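Local coordinates for EtuB protein (Clostridium kluyveri DSM 555, PDB 3IO0) that probably builds the shell of a bacterial microcompartment associated with ethanol utilisation, as a trimer whose chains each carry two tandem microcompartment domains, at residues Ala51-Ala56 with Ser131-Lys136; Asp57-Gly62 with Glu101-Gln106; Tyr115-Gly120 with Met218-Val223. All blocks are in the same frame, centred on the assembly; numbering follows the deposited sequence.

Contact 1: Ala51-Ala56 with Ser131-Lys136; sequences AQMMAA and SLIFEK
Phe-134 pushes its ring against Met-53 and Met-54, while Ile-133 beside it meets Met-53 and Ala-56. At the ring, CE1 of Phe-134 lies 3.5 Å from CB of Met-53, and CZ is the atom nearest to the sulfur of the next methionine. The distance from Met-54 SD to the centroid of the Phe-134 ring is 4.4 Å, along a direction 64° off the ring normal. This is a Met-aromatic contact of oblique geometry, in which the two side chains cross at about a right angle. The Met-54 chain bends twice to bring this about: chi2 of -54° turns SD, and a second bend at chi3 carries CE near CE2 of the ring. Ile-133 touches with both of its branches. Its CG2, anti to the backbone N, comes within 3.9 Å of Met-53 CB, and it also sits over one face of the Phe-134 ring, offset toward the rim. The other branch reaches Ala-56, with Ile-133 CD1 3.9 Å from Ala-56 CB. All five touching residues are buried, and the contact is apolar. The short axes of 51-56 and 132-136 run 130° apart and approach to 9.3 Å, a separation bridged by these side chains. In the second shell, Ile-86 of strand 84-90 packs on both Ala-56 and Ile-133, Gln-125 and Thr-127 touch Met-54, and the ring of Phe-146 meets that of Phe-134. Asp-57 binds the start of helix 132-138 through its carboxylate. Helix 50-61 follows strand 39-45 of one five-stranded sheet and helix 132-138 follows strand 120-127 of the other, consistent with a buried helix-helix interface between tandem microcompartment domains.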
ATOM      1  N   ALA A  51       8.622   2.351  16.749  1.00 46.23           N
ATOM      2  CA  ALA A  51       8.243   2.553  18.148  1.00 46.45           C
ATOM      3  C   ALA A  51       7.866   1.236  18.830  1.00 46.54           C
ATOM      4  O   ALA A  51       8.381   0.911  19.907  1.00 46.36           O
ATOM      5  CB  ALA A  51       7.108   3.552  18.252  1.00 46.69           C
ATOM      6  N   GLN A  52       6.974   0.478  18.191  1.00 46.60           N
ATOM      7  CA  GLN A  52       6.520  -0.788  18.745  1.00 46.82           C
ATOM      8  C   GLN A  52       7.667  -1.780  18.765  1.00 46.96           C
ATOM      9  O   GLN A  52       7.815  -2.541  19.713  1.00 46.99           O
ATOM     10  CB  GLN A  52       5.339  -1.353  17.954  1.00 46.91           C
ATOM     11  CG  GLN A  52       4.003  -0.656  18.205  1.00 47.24           C
ATOM     12  CD  GLN A  52       3.765   0.546  17.299  1.00 48.06           C
ATOM     13  OE1 GLN A  52       4.681   1.060  16.666  1.00 48.80           O
ATOM     14  NE2 GLN A  52       2.522   0.995  17.238  1.00 48.56           N
ATOM     15  N   MET A  53       8.487  -1.760  17.714  1.00 47.23           N
ATOM     16  CA  MET A  53       9.674  -2.612  17.647  1.00 47.29           C
ATOM     17  C   MET A  53      10.586  -2.314  18.836  1.00 47.17           C
ATOM     18  O   MET A  53      11.055  -3.242  19.492  1.00 47.18           O
ATOM     19  CB  MET A  53      10.415  -2.443  16.312  1.00 47.23           C
ATOM     20  CG  MET A  53       9.619  -2.886  15.087  1.00 47.40           C
ATOM     21  SD  MET A  53      10.605  -3.188  13.592  1.00 47.81           S
ATOM     22  CE  MET A  53      10.714  -1.543  12.931  1.00 49.18           C
ATOM     23  N   MET A  54      10.809  -1.029  19.130  1.00 47.11           N
ATOM     24  CA  MET A  54      11.612  -0.638  20.291  1.00 47.28           C
ATOM     25  C   MET A  54      11.057  -1.290  21.553  1.00 47.53           C
ATOM     26  O   MET A  54      11.794  -1.960  22.287  1.00 47.73           O
ATOM     27  CB  MET A  54      11.659   0.881  20.475  1.00 47.05           C
ATOM     28  CG  MET A  54      12.602   1.659  19.540  1.00 47.48           C
ATOM     29  SD  MET A  54      14.333   1.139  19.477  1.00 46.18           S
ATOM     30  CE  MET A  54      14.626   0.875  21.241  1.00 49.87           C
ATOM     31  N   ALA A  55       9.754  -1.109  21.781  1.00 47.69           N
ATOM     32  CA  ALA A  55       9.064  -1.688  22.937  1.00 47.48           C
ATOM     33  C   ALA A  55       9.161  -3.215  22.970  1.00 47.56           C
ATOM     34  O   ALA A  55       9.378  -3.793  24.022  1.00 48.00           O
ATOM     35  CB  ALA A  55       7.622  -1.238  22.978  1.00 47.15           C
ATOM     36  N   ALA A  56       9.026  -3.869  21.822  1.00 47.52           N
ATOM     37  CA  ALA A  56       9.121  -5.319  21.774  1.00 47.67           C
ATOM     38  C   ALA A  56      10.561  -5.820  21.984  1.00 48.16           C
ATOM     39  O   ALA A  56      10.775  -6.912  22.529  1.00 48.05           O
ATOM     40  CB  ALA A  56       8.549  -5.839  20.474  1.00 47.36           C
ATOM     41  N   SER A 131      18.558  -6.133  20.349  1.00 48.17           N
ATOM     42  CA  SER A 131      18.492  -7.588  20.378  1.00 48.11           C
ATOM     43  C   SER A 131      17.523  -8.192  19.346  1.00 47.94           C
ATOM     44  O   SER A 131      17.301  -7.615  18.281  1.00 47.99           O
ATOM     45  CB  SER A 131      18.326  -8.137  21.816  1.00 48.37           C
ATOM     46  OG  SER A 131      16.986  -8.438  22.142  1.00 47.96           O
ATOM     47  N   LEU A 132      16.966  -9.355  19.667  1.00 47.77           N
ATOM     48  CA  LEU A 132      16.263 -10.208  18.708  1.00 47.39           C
ATOM     49  C   LEU A 132      15.355  -9.518  17.695  1.00 47.26           C
ATOM     50  O   LEU A 132      15.322  -9.928  16.529  1.00 47.24           O
ATOM     51  CB  LEU A 132      15.481 -11.282  19.443  1.00 47.45           C
ATOM     52  CG  LEU A 132      16.333 -12.262  20.230  1.00 47.70           C
ATOM     53  CD1 LEU A 132      15.501 -12.868  21.341  1.00 48.89           C
ATOM     54  CD2 LEU A 132      16.854 -13.333  19.302  1.00 49.02           C
ATOM     55  N   ILE A 133      14.617  -8.491  18.119  1.00 46.89           N
ATOM     56  CA  ILE A 133      13.736  -7.796  17.181  1.00 46.69           C
ATOM     57  C   ILE A 133      14.527  -7.215  16.009  1.00 46.79           C
ATOM     58  O   ILE A 133      14.296  -7.601  14.855  1.00 46.95           O
ATOM     59  CB  ILE A 133      12.873  -6.713  17.846  1.00 46.57           C
ATOM     60  CG1 ILE A 133      11.817  -7.360  18.743  1.00 46.72           C
ATOM     61  CG2 ILE A 133      12.187  -5.836  16.789  1.00 46.04           C
ATOM     62  CD1 ILE A 133      10.661  -8.013  17.994  1.00 46.21           C
ATOM     63  N   PHE A 134      15.475  -6.327  16.308  1.00 46.45           N
ATOM     64  CA  PHE A 134      16.198  -5.604  15.274  1.00 46.11           C
ATOM     65  C   PHE A 134      17.202  -6.475  14.564  1.00 46.34           C
ATOM     66  O   PHE A 134      17.610  -6.170  13.442  1.00 46.35           O
ATOM     67  CB  PHE A 134      16.864  -4.367  15.851  1.00 45.99           C
ATOM     68  CG  PHE A 134      15.905  -3.438  16.514  1.00 45.66           C
ATOM     69  CD1 PHE A 134      14.828  -2.917  15.805  1.00 45.46           C
ATOM     70  CD2 PHE A 134      16.058  -3.098  17.853  1.00 45.54           C
ATOM     71  CE1 PHE A 134      13.920  -2.066  16.417  1.00 45.72           C
ATOM     72  CE2 PHE A 134      15.160  -2.236  18.477  1.00 45.81           C
ATOM     73  CZ  PHE A 134      14.087  -1.718  17.758  1.00 45.87           C
ATOM     74  N   GLU A 135      17.589  -7.573  15.201  1.00 46.61           N
ATOM     75  CA  GLU A 135      18.396  -8.575  14.518  1.00 46.91           C
ATOM     76  C   GLU A 135      17.596  -9.264  13.416  1.00 47.40           C
ATOM     77  O   GLU A 135      18.102  -9.492  12.324  1.00 47.74           O
ATOM     78  CB  GLU A 135      18.915  -9.609  15.490  1.00 46.62           C
ATOM     79  CG  GLU A 135      19.741  -9.043  16.593  1.00 46.22           C
ATOM     80  CD  GLU A 135      20.306 -10.128  17.458  1.00 46.16           C
ATOM     81  OE1 GLU A 135      20.783  -9.807  18.558  1.00 46.00           O
ATOM     82  OE2 GLU A 135      20.265 -11.307  17.038  1.00 46.08           O
ATOM     83  N   LYS A 136      16.341  -9.591  13.698  1.00 47.86           N
ATOM     84  CA  LYS A 136      15.505 -10.237  12.702  1.00 48.37           C
ATOM     85  C   LYS A 136      15.022  -9.238  11.632  1.00 48.12           C
ATOM     86  O   LYS A 136      14.982  -9.566  10.445  1.00 48.41           O
ATOM     87  CB  LYS A 136      14.341 -10.978  13.376  1.00 48.75           C
ATOM     88  CG  LYS A 136      13.446 -11.787  12.436  1.00 50.57           C
ATOM     89  CD  LYS A 136      13.400 -13.244  12.887  1.00 54.92           C
ATOM     90  CE  LYS A 136      12.077 -13.934  12.540  1.00 57.06           C
ATOM     91  NZ  LYS A 136      11.851 -14.095  11.069  1.00 58.83           N
TER

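Contact 2: Asp57-Gly62 with Glu101-Gln106; sequences DEAVKG and EIALKQ
Gln-106 meets Glu-58 along its whole length, and Ile-102, one turn earlier, closes over Ala-59. From the Gln-106 backbone, CB already lies 3.9 Å from OE2 of Glu-58. The next atom, CG, is anti to the carbonyl carbon (chi1 -61°) and packs against the carboxylate, 3.6 Å from Glu-58 CD. There chi2 of -49° bends the chain, placing Gln-106 CD 3.4 Å from Glu-58 OE1. At the tip, Gln-106 OE1 comes to 3.5 Å from Glu-58 OE1, whereas NE2 stays farther from the carboxylate. The amide and carboxylate planes are turned 47° apart, and the two side chains cross at about a right angle, that of Glu-58 being extended beyond CG. The pair meets as packed polar groups whose stronger partners lie on the same helix as Gln-106: OE2 of Glu-58 forms a salt bridge with Lys-109 and a hydrogen bond with Tyr-110 OH, while OE1 of Gln-106 accepts a hydrogen bond from the same Lys-109. The remainder is apolar. Ile-102 CG2 rests 3.8 Å from Ala-59 CA, with CD1 of the isoleucine near the Ala-59 carbonyl oxygen. Ala-59 CB and Ala-103 CB are 4.3 Å apart, and such small side chains suit the short axis distance of 8.2 Å between 57-61 and 101-106. The two pieces, from helices 50-61 and 93-111, run roughly antiparallel in the first of the two tandem microcompartment domains. Chemically, the interface divides into an alanine-isoleucine part and a polar part where the Gln-106 amide oxygen lies near the Glu-58 carboxylate. Lys-109 NZ, which bonds to both Glu-58 OE2 and Gln-106 OE1, probably offsets the repulsion between these oxygens and would tend to keep the carboxylate ionised.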
ATOM      1  N   ASP A  57      11.548  -5.032  21.557  1.00 48.67           N
ATOM      2  CA  ASP A  57      12.937  -5.428  21.744  1.00 49.34           C
ATOM      3  C   ASP A  57      13.270  -5.375  23.236  1.00 49.89           C
ATOM      4  O   ASP A  57      13.938  -6.272  23.763  1.00 50.06           O
ATOM      5  CB  ASP A  57      13.883  -4.555  20.920  1.00 49.37           C
ATOM      6  CG  ASP A  57      15.240  -5.229  20.648  1.00 50.32           C
ATOM      7  OD1 ASP A  57      15.267  -6.404  20.199  1.00 49.49           O
ATOM      8  OD2 ASP A  57      16.285  -4.562  20.867  1.00 51.74           O
ATOM      9  N   GLU A  58      12.768  -4.344  23.921  1.00 50.25           N
ATOM     10  CA  GLU A  58      12.864  -4.253  25.377  1.00 50.83           C
ATOM     11  C   GLU A  58      12.247  -5.515  26.020  1.00 50.43           C
ATOM     12  O   GLU A  58      12.789  -6.073  26.981  1.00 50.79           O
ATOM     13  CB  GLU A  58      12.164  -2.983  25.869  1.00 50.44           C
ATOM     14  CG  GLU A  58      12.868  -2.263  27.029  1.00 52.24           C
ATOM     15  CD  GLU A  58      12.143  -0.960  27.469  1.00 52.96           C
ATOM     16  OE1 GLU A  58      11.774  -0.851  28.662  1.00 55.98           O
ATOM     17  OE2 GLU A  58      11.931  -0.039  26.638  1.00 54.68           O
ATOM     18  N   ALA A  59      11.138  -5.981  25.447  1.00 49.90           N
ATOM     19  CA  ALA A  59      10.399  -7.126  25.958  1.00 49.15           C
ATOM     20  C   ALA A  59      11.147  -8.463  25.890  1.00 48.92           C
ATOM     21  O   ALA A  59      11.105  -9.244  26.835  1.00 48.91           O
ATOM     22  CB  ALA A  59       9.069  -7.223  25.261  1.00 49.07           C
ATOM     23  N   VAL A  60      11.828  -8.738  24.784  1.00 48.71           N
ATOM     24  CA  VAL A  60      12.517 -10.033  24.640  1.00 48.51           C
ATOM     25  C   VAL A  60      13.786 -10.103  25.505  1.00 48.26           C
ATOM     26  O   VAL A  60      14.220 -11.182  25.956  1.00 47.98           O
ATOM     27  CB  VAL A  60      12.803 -10.392  23.141  1.00 48.52           C
ATOM     28  CG1 VAL A  60      11.570 -10.146  22.292  1.00 48.49           C
ATOM     29  CG2 VAL A  60      13.955  -9.601  22.589  1.00 48.47           C
ATOM     30  N   LYS A  61      14.366  -8.928  25.730  1.00 48.11           N
ATOM     31  CA  LYS A  61      15.497  -8.774  26.625  1.00 48.06           C
ATOM     32  C   LYS A  61      15.103  -9.121  28.074  1.00 48.86           C
ATOM     33  O   LYS A  61      15.946  -9.566  28.886  1.00 49.38           O
ATOM     34  CB  LYS A  61      16.045  -7.352  26.527  1.00 47.37           C
ATOM     35  CG  LYS A  61      16.988  -7.143  25.369  1.00 45.14           C
ATOM     36  CD  LYS A  61      17.706  -5.810  25.466  1.00 42.44           C
ATOM     37  CE  LYS A  61      17.037  -4.753  24.616  1.00 41.32           C
ATOM     38  NZ  LYS A  61      17.761  -3.469  24.665  1.00 39.59           N
ATOM     39  N   GLY A  62      13.820  -8.929  28.384  1.00 49.15           N
ATOM     40  CA  GLY A  62      13.304  -9.174  29.716  1.00 49.45           C
ATOM     41  C   GLY A  62      12.556 -10.480  29.904  1.00 49.76           C
ATOM     42  O   GLY A  62      12.070 -10.750  30.995  1.00 49.97           O
ATOM     43  N   GLU A 101       2.986  -7.685  27.806  1.00 52.62           N
ATOM     44  CA  GLU A 101       2.725  -6.708  28.869  1.00 52.57           C
ATOM     45  C   GLU A 101       3.783  -5.610  28.918  1.00 52.04           C
ATOM     46  O   GLU A 101       3.447  -4.423  29.068  1.00 51.88           O
ATOM     47  CB  GLU A 101       2.573  -7.393  30.239  1.00 52.81           C
ATOM     48  CG  GLU A 101       1.140  -7.838  30.608  1.00 54.99           C
ATOM     49  CD  GLU A 101       0.085  -6.693  30.585  1.00 58.86           C
ATOM     50  OE1 GLU A 101       0.412  -5.527  30.213  1.00 59.56           O
ATOM     51  OE2 GLU A 101      -1.092  -6.971  30.936  1.00 59.68           O
ATOM     52  N   ILE A 102       5.048  -6.016  28.775  1.00 51.49           N
ATOM     53  CA  ILE A 102       6.178  -5.083  28.689  1.00 51.07           C
ATOM     54  C   ILE A 102       6.067  -4.197  27.454  1.00 50.97           C
ATOM     55  O   ILE A 102       6.189  -2.977  27.560  1.00 50.89           O
ATOM     56  CB  ILE A 102       7.545  -5.813  28.641  1.00 50.92           C
ATOM     57  CG1 ILE A 102       7.805  -6.581  29.929  1.00 50.70           C
ATOM     58  CG2 ILE A 102       8.682  -4.831  28.390  1.00 50.59           C
ATOM     59  CD1 ILE A 102       8.983  -7.519  29.836  1.00 50.95           C
ATOM     60  N   ALA A 103       5.843  -4.821  26.295  1.00 50.81           N
ATOM     61  CA  ALA A 103       5.804  -4.116  25.014  1.00 50.79           C
ATOM     62  C   ALA A 103       4.707  -3.068  24.962  1.00 50.83           C
ATOM     63  O   ALA A 103       4.923  -1.979  24.436  1.00 50.70           O
ATOM     64  CB  ALA A 103       5.659  -5.091  23.868  1.00 50.68           C
ATOM     65  N   LEU A 104       3.545  -3.399  25.523  1.00 51.05           N
ATOM     66  CA  LEU A 104       2.437  -2.457  25.650  1.00 51.38           C
ATOM     67  C   LEU A 104       2.765  -1.276  26.556  1.00 51.99           C
ATOM     68  O   LEU A 104       2.482  -0.121  26.205  1.00 52.20           O
ATOM     69  CB  LEU A 104       1.195  -3.161  26.169  1.00 51.18           C
ATOM     70  CG  LEU A 104       0.396  -3.998  25.180  1.00 51.11           C
ATOM     71  CD1 LEU A 104      -0.682  -4.759  25.931  1.00 50.57           C
ATOM     72  CD2 LEU A 104      -0.207  -3.137  24.075  1.00 50.61           C
ATOM     73  N   LYS A 105       3.362  -1.568  27.715  1.00 52.67           N
ATOM     74  CA  LYS A 105       3.791  -0.527  28.656  1.00 53.45           C
ATOM     75  C   LYS A 105       4.733   0.479  28.011  1.00 53.16           C
ATOM     76  O   LYS A 105       4.618   1.671  28.268  1.00 53.68           O
ATOM     77  CB  LYS A 105       4.484  -1.134  29.879  1.00 53.89           C
ATOM     78  CG  LYS A 105       3.886  -0.709  31.235  1.00 56.96           C
ATOM     79  CD  LYS A 105       4.033   0.794  31.564  1.00 61.87           C
ATOM     80  CE  LYS A 105       5.355   1.111  32.307  1.00 64.59           C
ATOM     81  NZ  LYS A 105       5.609   0.222  33.500  1.00 65.47           N
ATOM     82  N   GLN A 106       5.641  -0.005  27.164  1.00 52.73           N
ATOM     83  CA  GLN A 106       6.717   0.814  26.612  1.00 52.49           C
ATOM     84  C   GLN A 106       6.383   1.512  25.295  1.00 51.84           C
ATOM     85  O   GLN A 106       7.088   2.436  24.875  1.00 51.67           O
ATOM     86  CB  GLN A 106       7.989  -0.024  26.444  1.00 52.96           C
ATOM     87  CG  GLN A 106       8.539  -0.617  27.739  1.00 55.00           C
ATOM     88  CD  GLN A 106       8.662   0.418  28.843  1.00 58.91           C
ATOM     89  OE1 GLN A 106       9.189   1.524  28.631  1.00 60.55           O
ATOM     90  NE2 GLN A 106       8.160   0.073  30.033  1.00 59.83           N
TER

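Contact 3: Tyr115-Gly120 with Met218-Val223; sequences YLCDAG and MGQDPV
Leu-116 and Val-223 form a single antiparallel bridge, a hydrogen-bonded pair in which Leu-116 N donates to Val-223 O at 3.2 Å and Val-223 N to Leu-116 O at 3.0 Å. Leu-116 O also receives a CA-H...O contact from Pro-222 CA at 3.3 Å. Beside the bridge, Tyr-115 CB packs 4.3 Å from Pro-222 CB, and the carbonyl oxygen of Pro-222 lies at the edge of the tyrosine ring. Leu-212 of helix 197-217 touches both residues. The segments meet where a beta turn faces a helix end: a type I turn from Cys-117 to Gly-120 connects strand 114-117, outermost in its sheet within this chain, to its antiparallel neighbour 120-127, a beta hairpin, and a Schellman motif with Gly-219 as its C-prime residue ends helix 197-217. Gln-220 joins the two. Its chain bends at chi2 (-57°), and OE1 accepts the backbone N-H of Ala-119 at 2.8 Å, with the donor 49° out of the amide carbonyl plane. Ala-119 CB packs on the amide at 3.5 Å from Gln-220 CD, while Cys-117 SG lies 3.7 Å from Gln-220 CB. Beyond the turn, Ala-119 O is hydrogen-bonded to Arg-46 of a neighbouring subunit.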
ATOM      1  N   TYR A 115       7.128  12.438  15.263  1.00 53.11           N
ATOM      2  CA  TYR A 115       6.616  13.786  15.047  1.00 54.06           C
ATOM      3  C   TYR A 115       5.657  13.739  13.872  1.00 54.38           C
ATOM      4  O   TYR A 115       6.058  13.362  12.776  1.00 54.75           O
ATOM      5  CB  TYR A 115       7.770  14.748  14.753  1.00 54.35           C
ATOM      6  CG  TYR A 115       8.775  14.867  15.881  1.00 54.70           C
ATOM      7  CD1 TYR A 115       9.737  13.874  16.099  1.00 54.74           C
ATOM      8  CD2 TYR A 115       8.760  15.973  16.732  1.00 54.44           C
ATOM      9  CE1 TYR A 115      10.659  13.979  17.135  1.00 55.19           C
ATOM     10  CE2 TYR A 115       9.677  16.091  17.771  1.00 54.97           C
ATOM     11  CZ  TYR A 115      10.624  15.094  17.967  1.00 55.57           C
ATOM     12  OH  TYR A 115      11.527  15.213  19.001  1.00 56.34           O
ATOM     13  N   LEU A 116       4.392  14.081  14.096  1.00 54.84           N
ATOM     14  CA  LEU A 116       3.403  14.056  13.005  1.00 55.46           C
ATOM     15  C   LEU A 116       3.138  15.439  12.455  1.00 55.65           C
ATOM     16  O   LEU A 116       3.415  16.451  13.101  1.00 55.86           O
ATOM     17  CB  LEU A 116       2.065  13.477  13.454  1.00 55.42           C
ATOM     18  CG  LEU A 116       1.912  12.037  13.921  1.00 56.54           C
ATOM     19  CD1 LEU A 116       0.500  11.864  14.484  1.00 57.79           C
ATOM     20  CD2 LEU A 116       2.169  11.045  12.791  1.00 57.74           C
ATOM     21  N   CYS A 117       2.579  15.467  11.257  1.00 55.81           N
ATOM     22  CA  CYS A 117       2.078  16.691  10.679  1.00 56.07           C
ATOM     23  C   CYS A 117       1.386  16.376   9.375  1.00 56.14           C
ATOM     24  O   CYS A 117       1.376  15.232   8.919  1.00 56.23           O
ATOM     25  CB  CYS A 117       3.203  17.687  10.445  1.00 56.17           C
ATOM     26  SG  CYS A 117       4.140  17.343   8.993  1.00 56.42           S
ATOM     27  N   ASP A 118       0.826  17.407   8.765  1.00 56.29           N
ATOM     28  CA  ASP A 118      -0.087  17.215   7.660  1.00 56.44           C
ATOM     29  C   ASP A 118       0.559  16.553   6.441  1.00 55.74           C
ATOM     30  O   ASP A 118      -0.049  15.692   5.801  1.00 55.70           O
ATOM     31  CB  ASP A 118      -0.728  18.546   7.267  1.00 57.08           C
ATOM     32  CG  ASP A 118      -1.549  18.426   6.008  1.00 59.02           C
ATOM     33  OD1 ASP A 118      -2.713  17.973   6.121  1.00 60.46           O
ATOM     34  OD2 ASP A 118      -1.012  18.752   4.913  1.00 60.85           O
ATOM     35  N   ALA A 119       1.784  16.953   6.124  1.00 54.91           N
ATOM     36  CA  ALA A 119       2.417  16.488   4.901  1.00 54.29           C
ATOM     37  C   ALA A 119       3.279  15.237   5.087  1.00 53.90           C
ATOM     38  O   ALA A 119       3.803  14.694   4.112  1.00 54.17           O
ATOM     39  CB  ALA A 119       3.215  17.611   4.254  1.00 54.40           C
ATOM     40  N   GLY A 120       3.417  14.770   6.324  1.00 53.14           N
ATOM     41  CA  GLY A 120       4.200  13.574   6.581  1.00 52.08           C
ATOM     42  C   GLY A 120       4.541  13.391   8.037  1.00 51.45           C
ATOM     43  O   GLY A 120       3.727  13.673   8.906  1.00 51.54           O
ATOM     44  N   MET A 218       8.906  23.507   4.831  1.00 54.12           N
ATOM     45  CA  MET A 218       7.754  23.140   3.998  1.00 54.26           C
ATOM     46  C   MET A 218       6.438  23.696   4.535  1.00 54.75           C
ATOM     47  O   MET A 218       5.375  23.324   4.048  1.00 54.66           O
ATOM     48  CB  MET A 218       7.618  21.622   3.889  1.00 54.16           C
ATOM     49  CG  MET A 218       8.800  20.893   3.303  1.00 53.80           C
ATOM     50  SD  MET A 218       8.645  19.084   3.396  1.00 53.91           S
ATOM     51  CE  MET A 218       7.143  18.787   2.457  1.00 51.73           C
ATOM     52  N   GLY A 219       6.505  24.559   5.548  1.00 55.38           N
ATOM     53  CA  GLY A 219       5.302  25.143   6.159  1.00 56.30           C
ATOM     54  C   GLY A 219       4.561  24.227   7.122  1.00 56.85           C
ATOM     55  O   GLY A 219       3.401  24.457   7.459  1.00 56.42           O
ATOM     56  N   GLN A 220       5.245  23.185   7.572  1.00 57.91           N
ATOM     57  CA  GLN A 220       4.642  22.189   8.442  1.00 58.75           C
ATOM     58  C   GLN A 220       4.960  22.510   9.881  1.00 59.62           C
ATOM     59  O   GLN A 220       5.984  23.145  10.179  1.00 59.72           O
ATOM     60  CB  GLN A 220       5.169  20.785   8.110  1.00 58.63           C
ATOM     61  CG  GLN A 220       4.840  20.297   6.717  1.00 57.65           C
ATOM     62  CD  GLN A 220       3.365  20.298   6.459  1.00 56.84           C
ATOM     63  OE1 GLN A 220       2.621  19.470   6.986  1.00 57.54           O
ATOM     64  NE2 GLN A 220       2.922  21.239   5.655  1.00 56.94           N
ATOM     65  N   ASP A 221       4.083  22.047  10.765  1.00 60.49           N
ATOM     66  CA  ASP A 221       4.310  22.155  12.189  1.00 61.59           C
ATOM     67  C   ASP A 221       4.398  20.759  12.816  1.00 61.82           C
ATOM     68  O   ASP A 221       3.420  20.261  13.383  1.00 61.98           O
ATOM     69  CB  ASP A 221       3.204  22.995  12.831  1.00 62.05           C
ATOM     70  CG  ASP A 221       3.450  23.264  14.314  1.00 63.93           C
ATOM     71  OD1 ASP A 221       4.577  23.013  14.820  1.00 65.34           O
ATOM     72  OD2 ASP A 221       2.492  23.735  14.972  1.00 65.84           O
ATOM     73  N   PRO A 222       5.581  20.129  12.732  1.00 62.09           N
ATOM     74  CA  PRO A 222       5.745  18.752  13.185  1.00 62.50           C
ATOM     75  C   PRO A 222       5.797  18.631  14.715  1.00 63.00           C
ATOM     76  O   PRO A 222       6.575  19.334  15.361  1.00 63.27           O
ATOM     77  CB  PRO A 222       7.080  18.345  12.561  1.00 62.41           C
ATOM     78  CG  PRO A 222       7.841  19.604  12.430  1.00 62.14           C
ATOM     79  CD  PRO A 222       6.842  20.699  12.224  1.00 62.14           C
ATOM     80  N   VAL A 223       4.978  17.746  15.287  1.00 63.43           N
ATOM     81  CA  VAL A 223       4.871  17.628  16.752  1.00 63.82           C
ATOM     82  C   VAL A 223       4.793  16.196  17.283  1.00 63.86           C
ATOM     83  O   VAL A 223       3.916  15.417  16.912  1.00 64.14           O
ATOM     84  CB  VAL A 223       3.664  18.449  17.327  1.00 63.94           C
ATOM     85  CG1 VAL A 223       3.943  19.961  17.254  1.00 64.74           C
ATOM     86  CG2 VAL A 223       2.346  18.099  16.615  1.00 63.57           C
TER

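Contacts 1 and 2 occupy successive portions of helix 50-61, with centres 9 Å apart, and contact 2 is nested in the loop that contact 1 closes. They touch directly: Asp-57, in contact 2, binds the backbone at the start of the helix used in contact 1, with OD2 2.8 Å from Ser-131 N and OD1 3.0 Å from Ile-133 N, both probable hydrogen bonds. Contact 3 is remote, its centre 26 Å from that of contact 1 and 29 Å from that of contact 2, on the opposite side of the chain's centre from contact 2. Along the sequence its segments alternate with those of contact 1. Another subunit of the trimer touches contact 3, but neither contact 1 nor contact 2.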